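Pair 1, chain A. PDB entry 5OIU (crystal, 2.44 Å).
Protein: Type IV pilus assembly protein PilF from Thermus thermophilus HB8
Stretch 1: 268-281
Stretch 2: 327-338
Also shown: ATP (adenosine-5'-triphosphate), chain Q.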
# COMPACT_ATOMS: atom_id res chain seq x y z
N ALA A 268 -6.41 19.86 -9.94
CA ALA A 268 -7.58 20.04 -10.81
C ALA A 268 -8.90 20.04 -10.06
O ALA A 268 -9.83 20.77 -10.45
CB ALA A 268 -7.62 18.94 -11.88
N LEU A 269 -9.01 19.23 -9.01
CA LEU A 269 -10.27 19.08 -8.30
C LEU A 269 -10.59 20.36 -7.56
O LEU A 269 -9.79 20.84 -6.76
CB LEU A 269 -10.19 17.91 -7.34
CG LEU A 269 -11.48 17.63 -6.57
CD1 LEU A 269 -12.51 17.13 -7.51
CD2 LEU A 269 -11.23 16.61 -5.48
N ILE A 270 -11.76 20.94 -7.84
CA ILE A 270 -12.15 22.14 -7.12
C ILE A 270 -13.15 21.84 -6.02
O ILE A 270 -13.26 22.63 -5.07
CB ILE A 270 -12.70 23.23 -8.07
CG1 ILE A 270 -13.73 22.65 -9.01
CG2 ILE A 270 -11.59 23.82 -8.89
CD1 ILE A 270 -14.24 23.66 -9.99
N GLY A 271 -13.87 20.73 -6.11
CA GLY A 271 -14.81 20.38 -5.07
C GLY A 271 -15.52 19.09 -5.40
O GLY A 271 -15.52 18.62 -6.54
N VAL A 272 -16.14 18.52 -4.35
CA VAL A 272 -16.95 17.31 -4.48
C VAL A 272 -18.28 17.55 -3.78
O VAL A 272 -18.31 17.97 -2.62
CB VAL A 272 -16.25 16.07 -3.89
CG1 VAL A 272 -17.07 14.83 -4.18
CG2 VAL A 272 -14.87 15.92 -4.48
N LEU A 273 -19.37 17.29 -4.48
CA LEU A 273 -20.70 17.35 -3.90
C LEU A 273 -21.25 15.94 -3.80
O LEU A 273 -21.34 15.23 -4.81
CB LEU A 273 -21.64 18.20 -4.75
CG LEU A 273 -23.02 18.18 -4.12
CD1 LEU A 273 -22.97 19.05 -2.88
CD2 LEU A 273 -24.04 18.70 -5.11
N SER A 274 -21.61 15.53 -2.58
CA SER A 274 -22.30 14.27 -2.34
C SER A 274 -23.73 14.55 -1.94
O SER A 274 -23.99 15.46 -1.14
CB SER A 274 -21.63 13.46 -1.23
OG SER A 274 -22.12 12.14 -1.26
N GLN A 275 -24.68 13.77 -2.45
CA GLN A 275 -26.04 14.07 -2.04
C GLN A 275 -26.90 12.81 -1.90
O GLN A 275 -26.55 11.72 -2.35
CB GLN A 275 -26.69 15.08 -3.00
CG GLN A 275 -26.83 14.67 -4.46
CD GLN A 275 -27.55 15.78 -5.25
OE1 GLN A 275 -27.01 16.85 -5.49
NE2 GLN A 275 -28.79 15.51 -5.62
N ARG A 276 -28.04 13.01 -1.23
CA ARG A 276 -29.07 12.00 -1.03
C ARG A 276 -30.44 12.64 -1.24
O ARG A 276 -30.62 13.85 -1.03
CB ARG A 276 -29.04 11.39 0.38
CG ARG A 276 -27.75 10.75 0.73
CD ARG A 276 -27.45 9.60 -0.21
NE ARG A 276 -26.43 8.75 0.38
CZ ARG A 276 -25.13 9.01 0.30
NH1 ARG A 276 -24.69 10.08 -0.39
NH2 ARG A 276 -24.25 8.20 0.89
N LEU A 277 -31.42 11.82 -1.61
CA LEU A 277 -32.81 12.26 -1.57
C LEU A 277 -33.53 11.66 -0.36
O LEU A 277 -33.50 10.44 -0.14
CB LEU A 277 -33.51 11.89 -2.88
CG LEU A 277 -33.01 12.59 -4.16
CD1 LEU A 277 -33.93 12.30 -5.35
CD2 LEU A 277 -32.87 14.09 -3.97
N VAL A 278 -34.14 12.52 0.46
CA VAL A 278 -34.99 12.10 1.57
C VAL A 278 -36.43 12.41 1.21
O VAL A 278 -36.73 13.30 0.41
CB VAL A 278 -34.68 12.78 2.93
CG1 VAL A 278 -33.24 12.58 3.35
CG2 VAL A 278 -35.03 14.23 2.88
N ARG A 279 -37.34 11.66 1.83
CA ARG A 279 -38.75 11.88 1.62
C ARG A 279 -39.22 13.08 2.44
O ARG A 279 -38.74 13.33 3.56
CB ARG A 279 -39.55 10.64 1.98
CG ARG A 279 -39.45 9.57 0.93
CD ARG A 279 -40.46 8.48 1.19
NE ARG A 279 -40.15 7.80 2.44
CZ ARG A 279 -40.99 6.98 3.08
NH1 ARG A 279 -42.20 6.73 2.59
NH2 ARG A 279 -40.60 6.41 4.21
N ARG A 280 -40.17 13.81 1.88
CA ARG A 280 -40.59 15.10 2.38
C ARG A 280 -41.90 14.97 3.15
O ARG A 280 -42.87 14.40 2.64
CB ARG A 280 -40.76 16.05 1.19
CG ARG A 280 -41.02 17.45 1.56
CD ARG A 280 -40.86 18.32 0.35
NE ARG A 280 -40.83 19.72 0.72
CZ ARG A 280 -40.55 20.70 -0.12
NH1 ARG A 280 -40.28 20.43 -1.39
NH2 ARG A 280 -40.54 21.95 0.33
N VAL A 281 -41.92 15.48 4.38
CA VAL A 281 -43.11 15.34 5.22
C VAL A 281 -44.30 16.04 4.57
O VAL A 281 -44.20 17.20 4.14
CB VAL A 281 -42.84 15.92 6.62
CG1 VAL A 281 -44.13 15.96 7.43
CG2 VAL A 281 -41.77 15.10 7.35
N GLY A 327 -43.45 13.99 -2.06
CA GLY A 327 -42.28 14.59 -2.68
C GLY A 327 -40.97 14.21 -1.99
O GLY A 327 -40.92 13.49 -0.98
N ARG A 328 -39.88 14.70 -2.58
CA ARG A 328 -38.55 14.42 -2.08
C ARG A 328 -37.78 15.73 -1.99
O ARG A 328 -38.18 16.75 -2.57
CB ARG A 328 -37.82 13.40 -2.96
CG ARG A 328 -38.69 12.21 -3.34
CD ARG A 328 -38.12 11.39 -4.51
NE ARG A 328 -37.13 10.44 -4.02
CZ ARG A 328 -36.34 9.71 -4.80
NH1 ARG A 328 -36.41 9.80 -6.12
NH2 ARG A 328 -35.47 8.88 -4.23
N TYR A 329 -36.68 15.69 -1.24
CA TYR A 329 -35.86 16.86 -0.94
C TYR A 329 -34.42 16.38 -0.77
O TYR A 329 -34.18 15.27 -0.30
CB TYR A 329 -36.35 17.56 0.33
CG TYR A 329 -36.03 19.04 0.45
CD1 TYR A 329 -34.81 19.46 0.94
CD2 TYR A 329 -36.99 20.00 0.16
CE1 TYR A 329 -34.53 20.80 1.11
CE2 TYR A 329 -36.72 21.35 0.32
CZ TYR A 329 -35.48 21.75 0.80
OH TYR A 329 -35.19 23.09 0.96
N ALA A 330 -33.48 17.21 -1.18
CA ALA A 330 -32.09 16.78 -1.22
C ALA A 330 -31.37 17.23 0.04
O ALA A 330 -31.71 18.25 0.64
CB ALA A 330 -31.38 17.35 -2.45
N ILE A 331 -30.37 16.43 0.44
CA ILE A 331 -29.44 16.78 1.51
C ILE A 331 -28.02 16.67 0.96
O ILE A 331 -27.72 15.84 0.08
CB ILE A 331 -29.64 15.87 2.75
CG1 ILE A 331 -29.12 14.45 2.51
CG2 ILE A 331 -31.11 15.78 3.12
CD1 ILE A 331 -29.52 13.51 3.62
N HIS A 332 -27.12 17.51 1.47
CA HIS A 332 -25.87 17.77 0.77
C HIS A 332 -24.65 17.66 1.67
O HIS A 332 -24.69 17.96 2.87
CB HIS A 332 -25.89 19.14 0.15
CG HIS A 332 -27.02 19.35 -0.81
ND1 HIS A 332 -28.10 20.16 -0.51
CD2 HIS A 332 -27.23 18.88 -2.06
CE1 HIS A 332 -28.93 20.17 -1.54
NE2 HIS A 332 -28.42 19.41 -2.50
N GLU A 333 -23.56 17.25 1.05
CA GLU A 333 -22.23 17.30 1.64
C GLU A 333 -21.29 17.91 0.61
O GLU A 333 -21.10 17.33 -0.47
CB GLU A 333 -21.78 15.90 2.03
CG GLU A 333 -20.63 15.86 2.97
CD GLU A 333 -20.37 14.46 3.44
OE1 GLU A 333 -19.76 13.69 2.66
OE2 GLU A 333 -20.82 14.13 4.56
N LEU A 334 -20.72 19.09 0.91
CA LEU A 334 -19.95 19.87 -0.07
C LEU A 334 -18.51 20.04 0.41
O LEU A 334 -18.22 20.87 1.28
CB LEU A 334 -20.57 21.23 -0.36
CG LEU A 334 -19.76 22.15 -1.29
CD1 LEU A 334 -19.43 21.52 -2.63
CD2 LEU A 334 -20.45 23.51 -1.51
N LEU A 335 -17.61 19.25 -0.18
CA LEU A 335 -16.19 19.31 0.09
C LEU A 335 -15.56 20.30 -0.88
O LEU A 335 -15.41 20.00 -2.07
CB LEU A 335 -15.57 17.92 -0.05
CG LEU A 335 -14.15 17.70 0.47
CD1 LEU A 335 -13.89 16.22 0.65
CD2 LEU A 335 -13.10 18.28 -0.46
N VAL A 336 -15.20 21.48 -0.36
CA VAL A 336 -14.51 22.52 -1.13
C VAL A 336 -13.02 22.40 -0.86
O VAL A 336 -12.57 22.44 0.29
CB VAL A 336 -15.03 23.93 -0.77
CG1 VAL A 336 -14.34 24.98 -1.62
CG2 VAL A 336 -16.52 24.01 -0.96
N VAL A 337 -12.25 22.26 -1.93
CA VAL A 337 -10.83 21.93 -1.84
C VAL A 337 -10.02 23.20 -1.58
O VAL A 337 -10.13 24.19 -2.32
CB VAL A 337 -10.36 21.24 -3.13
CG1 VAL A 337 -8.85 21.01 -3.12
CG2 VAL A 337 -11.11 19.93 -3.30
N ASP A 338 -9.19 23.18 -0.54
CA ASP A 338 -8.26 24.27 -0.25
C ASP A 338 -6.83 23.73 -0.21
O ASP A 338 -6.57 22.59 -0.61
CB ASP A 338 -8.60 24.98 1.06
CG ASP A 338 -8.77 24.02 2.21
OD1 ASP A 338 -7.86 23.17 2.44
OD2 ASP A 338 -9.82 24.11 2.89
PG ATP Q . -28.74 7.85 -11.93
O1G ATP Q . -28.02 7.13 -10.80
O2G ATP Q . -27.82 8.57 -12.89
O3G ATP Q . -29.78 7.02 -12.65
PB ATP Q . -29.25 10.39 -10.68
O1B ATP Q . -28.37 10.19 -9.48
O2B ATP Q . -28.80 11.24 -11.85
O3B ATP Q . -29.71 8.96 -11.25
PA ATP Q . -31.63 11.81 -11.18
O1A ATP Q . -31.35 13.27 -11.45
O2A ATP Q . -31.83 10.89 -12.36
O3A ATP Q . -30.61 11.09 -10.17
O5' ATP Q . -32.97 11.86 -10.30
C5' ATP Q . -33.63 10.68 -9.86
C4' ATP Q . -35.06 11.08 -9.50
O4' ATP Q . -35.07 11.98 -8.38
C3' ATP Q . -35.69 11.81 -10.67
O3' ATP Q . -37.03 11.28 -10.74
C2' ATP Q . -35.60 13.28 -10.27
O2' ATP Q . -36.60 14.12 -10.87
C1' ATP Q . -35.67 13.22 -8.74
N9 ATP Q . -34.91 14.30 -8.08
C8 ATP Q . -33.62 14.61 -8.35
N7 ATP Q . -33.20 15.64 -7.57
C5 ATP Q . -34.23 16.02 -6.79
C6 ATP Q . -34.45 17.04 -5.74
N6 ATP Q . -33.46 17.90 -5.38
N1 ATP Q . -35.66 17.10 -5.16
C2 ATP Q . -36.64 16.24 -5.52
N3 ATP Q . -36.52 15.28 -6.46
C4 ATP Q . -35.35 15.12 -7.12

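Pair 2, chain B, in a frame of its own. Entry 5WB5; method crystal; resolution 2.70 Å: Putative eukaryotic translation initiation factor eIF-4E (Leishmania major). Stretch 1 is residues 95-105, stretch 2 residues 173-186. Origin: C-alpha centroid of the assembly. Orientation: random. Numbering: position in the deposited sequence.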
# COMPACT_ATOMS: atom_id res chain seq x y z
N LYS B 95 -18.46 6.81 3.19
CA LYS B 95 -19.01 6.44 4.49
C LYS B 95 -17.94 5.97 5.46
O LYS B 95 -18.10 6.12 6.68
CB LYS B 95 -20.07 5.35 4.33
CG LYS B 95 -21.33 5.79 3.59
CD LYS B 95 -22.29 4.63 3.39
CE LYS B 95 -23.54 5.07 2.65
NZ LYS B 95 -24.46 3.93 2.39
N GLY B 96 -16.86 5.40 4.95
CA GLY B 96 -15.84 4.81 5.78
C GLY B 96 -14.85 5.83 6.31
O GLY B 96 -15.06 7.05 6.25
N GLY B 97 -13.75 5.31 6.83
CA GLY B 97 -12.68 6.13 7.35
C GLY B 97 -11.33 5.46 7.19
O GLY B 97 -11.16 4.60 6.31
N LYS B 98 -10.37 5.85 8.02
CA LYS B 98 -9.03 5.27 7.97
C LYS B 98 -8.50 5.04 9.38
O LYS B 98 -8.66 5.89 10.26
CB LYS B 98 -8.06 6.17 7.19
CG LYS B 98 -7.85 7.56 7.78
CD LYS B 98 -6.85 8.35 6.93
CE LYS B 98 -6.68 9.77 7.44
NZ LYS B 98 -7.91 10.58 7.25
N LEU B 99 -7.89 3.87 9.57
CA LEU B 99 -7.18 3.54 10.80
C LEU B 99 -5.69 3.68 10.54
O LEU B 99 -5.14 2.96 9.70
CB LEU B 99 -7.51 2.11 11.25
CG LEU B 99 -6.76 1.56 12.47
CD1 LEU B 99 -7.34 2.11 13.77
CD2 LEU B 99 -6.80 0.04 12.47
N TRP B 100 -5.04 4.61 11.24
CA TRP B 100 -3.65 4.94 10.95
C TRP B 100 -2.81 4.90 12.21
O TRP B 100 -3.31 4.91 13.34
CB TRP B 100 -3.54 6.32 10.27
CG TRP B 100 -4.16 7.45 11.03
CD1 TRP B 100 -5.46 7.86 10.96
CD2 TRP B 100 -3.51 8.33 11.95
NE1 TRP B 100 -5.66 8.94 11.79
CE2 TRP B 100 -4.47 9.25 12.41
CE3 TRP B 100 -2.20 8.43 12.43
CZ2 TRP B 100 -4.17 10.25 13.33
CZ3 TRP B 100 -1.90 9.43 13.35
CH2 TRP B 100 -2.88 10.32 13.78
N VAL B 101 -1.49 4.84 11.99
CA VAL B 101 -0.49 4.78 13.04
C VAL B 101 0.73 5.58 12.59
O VAL B 101 1.03 5.68 11.40
CB VAL B 101 -0.08 3.33 13.38
CG1 VAL B 101 -1.28 2.54 13.87
CG2 VAL B 101 0.54 2.65 12.17
N ASN B 102 1.45 6.13 13.57
CA ASN B 102 2.66 6.91 13.32
C ASN B 102 3.87 6.06 13.73
O ASN B 102 4.14 5.88 14.92
CB ASN B 102 2.64 8.23 14.09
CG ASN B 102 1.51 9.14 13.67
OD1 ASN B 102 0.93 8.97 12.59
ND2 ASN B 102 1.20 10.12 14.50
N LEU B 103 4.58 5.54 12.74
CA LEU B 103 5.86 4.88 12.97
C LEU B 103 6.97 5.92 12.96
O LEU B 103 6.77 7.08 12.58
CB LEU B 103 6.10 3.83 11.89
CG LEU B 103 4.88 3.00 11.49
CD1 LEU B 103 5.18 2.15 10.26
CD2 LEU B 103 4.42 2.13 12.65
N ASP B 104 8.16 5.50 13.36
CA ASP B 104 9.31 6.39 13.44
C ASP B 104 10.40 5.93 12.47
O ASP B 104 10.38 4.80 11.97
CB ASP B 104 9.86 6.45 14.87
CG ASP B 104 8.80 6.88 15.87
OD1 ASP B 104 7.96 7.74 15.53
OD2 ASP B 104 8.81 6.36 17.01
N ILE B 105 11.34 6.83 12.20
CA ILE B 105 12.41 6.57 11.25
C ILE B 105 13.15 5.28 11.61
O ILE B 105 13.76 4.65 10.76
CB ILE B 105 13.39 7.76 11.16
CG1 ILE B 105 14.44 7.53 10.07
CG2 ILE B 105 14.06 8.00 12.51
CD1 ILE B 105 13.88 7.45 8.66
N LYS B 173 8.07 14.33 7.97
CA LYS B 173 9.33 14.86 8.48
C LYS B 173 9.85 14.03 9.64
O LYS B 173 10.99 13.54 9.61
CB LYS B 173 9.14 16.32 8.91
CG LYS B 173 8.66 17.23 7.79
CD LYS B 173 8.20 18.58 8.32
CE LYS B 173 6.95 18.46 9.19
NZ LYS B 173 5.85 17.72 8.51
N TYR B 174 9.04 13.87 10.68
CA TYR B 174 9.43 13.12 11.87
C TYR B 174 8.81 11.73 11.92
O TYR B 174 9.48 10.77 12.33
CB TYR B 174 9.04 13.89 13.13
CG TYR B 174 9.62 15.28 13.21
CD1 TYR B 174 10.95 15.48 13.56
CD2 TYR B 174 8.85 16.40 12.93
CE1 TYR B 174 11.50 16.75 13.63
CE2 TYR B 174 9.38 17.68 13.00
CZ TYR B 174 10.71 17.85 13.35
OH TYR B 174 11.24 19.11 13.42
N HIS B 175 7.56 11.59 11.50
CA HIS B 175 6.83 10.33 11.58
C HIS B 175 6.70 9.71 10.19
O HIS B 175 7.11 10.28 9.18
CB HIS B 175 5.46 10.54 12.21
CG HIS B 175 5.50 11.18 13.56
ND1 HIS B 175 5.60 12.54 13.74
CD2 HIS B 175 5.47 10.64 14.81
CE1 HIS B 175 5.62 12.82 15.03
NE2 HIS B 175 5.54 11.68 15.70
N ASN B 176 6.11 8.52 10.17
CA ASN B 176 5.74 7.84 8.94
C ASN B 176 4.36 7.25 9.17
O ASN B 176 4.20 6.36 10.00
CB ASN B 176 6.76 6.75 8.58
CG ASN B 176 8.12 7.32 8.21
OD1 ASN B 176 8.22 8.32 7.50
ND2 ASN B 176 9.18 6.69 8.71
N ARG B 177 3.36 7.77 8.46
CA ARG B 177 1.98 7.42 8.74
C ARG B 177 1.55 6.25 7.87
O ARG B 177 1.51 6.36 6.64
CB ARG B 177 1.05 8.62 8.52
CG ARG B 177 1.24 9.73 9.52
CD ARG B 177 -0.03 10.55 9.70
NE ARG B 177 0.11 11.57 10.73
CZ ARG B 177 -0.86 12.40 11.10
NH1 ARG B 177 -2.05 12.33 10.52
NH2 ARG B 177 -0.64 13.29 12.05
N LEU B 178 1.24 5.13 8.51
CA LEU B 178 0.56 4.02 7.85
C LEU B 178 -0.93 4.18 8.07
O LEU B 178 -1.36 4.58 9.15
CB LEU B 178 1.05 2.68 8.41
CG LEU B 178 0.34 1.44 7.87
CD1 LEU B 178 0.58 1.27 6.39
CD2 LEU B 178 0.81 0.22 8.63
N ALA B 179 -1.72 3.88 7.05
CA ALA B 179 -3.16 4.06 7.14
C ALA B 179 -3.86 2.96 6.34
O ALA B 179 -3.43 2.64 5.23
CB ALA B 179 -3.59 5.44 6.62
N VAL B 180 -4.91 2.40 6.92
CA VAL B 180 -5.77 1.42 6.26
C VAL B 180 -7.13 2.08 6.08
O VAL B 180 -7.83 2.34 7.06
CB VAL B 180 -5.87 0.12 7.06
CG1 VAL B 180 -6.74 -0.90 6.33
CG2 VAL B 180 -4.49 -0.44 7.33
N TRP B 181 -7.49 2.37 4.83
CA TRP B 181 -8.76 2.99 4.50
C TRP B 181 -9.81 1.91 4.30
O TRP B 181 -9.69 1.07 3.39
CB TRP B 181 -8.65 3.85 3.24
CG TRP B 181 -7.84 5.10 3.39
CD1 TRP B 181 -6.75 5.28 4.19
CD2 TRP B 181 -8.07 6.35 2.73
NE1 TRP B 181 -6.28 6.56 4.07
CE2 TRP B 181 -7.07 7.24 3.18
CE3 TRP B 181 -9.02 6.80 1.81
CZ2 TRP B 181 -6.99 8.56 2.73
CZ3 TRP B 181 -8.94 8.11 1.37
CH2 TRP B 181 -7.93 8.97 1.83
N VAL B 182 -10.85 1.94 5.14
CA VAL B 182 -11.97 1.01 5.09
C VAL B 182 -13.16 1.70 4.43
O VAL B 182 -13.04 2.83 3.93
CB VAL B 182 -12.34 0.50 6.49
CG1 VAL B 182 -11.13 -0.16 7.14
CG2 VAL B 182 -12.85 1.63 7.37
N SER B 183 -14.32 1.04 4.44
CA SER B 183 -15.51 1.55 3.77
C SER B 183 -16.66 1.85 4.72
O SER B 183 -17.46 2.74 4.43
CB SER B 183 -16.00 0.54 2.72
OG SER B 183 -16.38 -0.68 3.32
N ASP B 184 -16.77 1.14 5.84
CA ASP B 184 -17.87 1.32 6.79
C ASP B 184 -17.29 1.75 8.13
O ASP B 184 -16.68 0.94 8.83
CB ASP B 184 -18.68 0.03 6.93
CG ASP B 184 -19.89 0.19 7.83
OD1 ASP B 184 -20.83 0.92 7.45
OD2 ASP B 184 -19.91 -0.42 8.92
N ALA B 185 -17.48 3.02 8.47
CA ALA B 185 -16.98 3.55 9.73
C ALA B 185 -17.82 3.12 10.93
O ALA B 185 -17.39 3.31 12.07
CB ALA B 185 -16.92 5.08 9.68
N SER B 186 -19.01 2.56 10.70
CA SER B 186 -19.89 2.15 11.79
C SER B 186 -19.57 0.76 12.32
O SER B 186 -19.97 0.44 13.44
CB SER B 186 -21.35 2.19 11.32
OG SER B 186 -21.56 1.32 10.22

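Both pairs are two-stranded antiparallel ladders with nearly the same angle between strands: the strand directions differ by 142° in pair 1 and 147° in pair 2, and 14 central residues superpose to 0.5 Å. The backbone sets the first rule. Hydrogen-bonded and non-hydrogen-bonded pairs alternate, and through the central rungs the two ladders are in phase, like falling on like. Arg A276 and Ile A331 bond reciprocally, Arg A276 N to Ile A331 O at 3.1 Å and Ile A331 N to Arg A276 O at 3.0 Å; the matching Val B101 and Leu B178 do the same, with N to O distances of 2.9 Å both ways.

Successive side chains then alternate between two faces. On the face of this matched rung, Val A272 CB lies 4.3 Å from Leu A335 CB, while Gly B97 offers no side chain to Val B182. Pair 1 next sets Ser A274 beside Glu A333, CB to CB 4.1 Å, where pair 2 has the wholly aliphatic Leu B99 and Val B180. At the next rung, Arg A276 lends its CB to Ile A331 CG1 at 3.7 Å while its end leads away; Val B101 CG2 meets Leu B178 CB at 3.8 Å with a far shorter side chain. Val A278 CG1 also reaches diagonally to Ile A331 CG2 at 3.9 Å, beside its direct neighbour Tyr A329. The equivalents are Leu B103 and Asn B176, so an aliphatic residue is kept on one strand while its partner changes.

The other face diverges as well. Leu A273 CD1 packs on Leu A334 CB at 4.1 Å; the matched Lys B98 instead lays its CB over the face of Trp B181, 3.4 Å from CD1, using the aliphatic root of a charged side chain as the apolar surface. Gln A275 CB lies 4.0 Å from His A332 CD2, whereas pair 2 puts the large residue on the first strand, with Trp B100 CB 3.8 Å from Ala B179 CB. Trp B100 also takes a diagonal contact: the guanidinium of Arg B177 lies flat on it, with Arg B177 CZ 3.9 Å from Trp B100 CZ3. At the position of Arg B177, pair 1 has the small Ala A330, whose CB touches Leu A277 CD2 at 3.9 Å and lies 3.6 Å from ATP N6. Leu A277 CD1 also approaches ATP O4' at 3.3 Å, so this side of the ladder borders a ligand. Asn B102 takes the place of Leu A277, its OD1 3.2 Å from Arg B177 CG.

Gly A271 and Gly B96 coincide. In pair 2 a CB there would clash with Val B182 O and Ser B183 C; in pair 1 it would sit tightly against Leu A335 O. The shared lesson is a fixed backbone register with negotiable side chains.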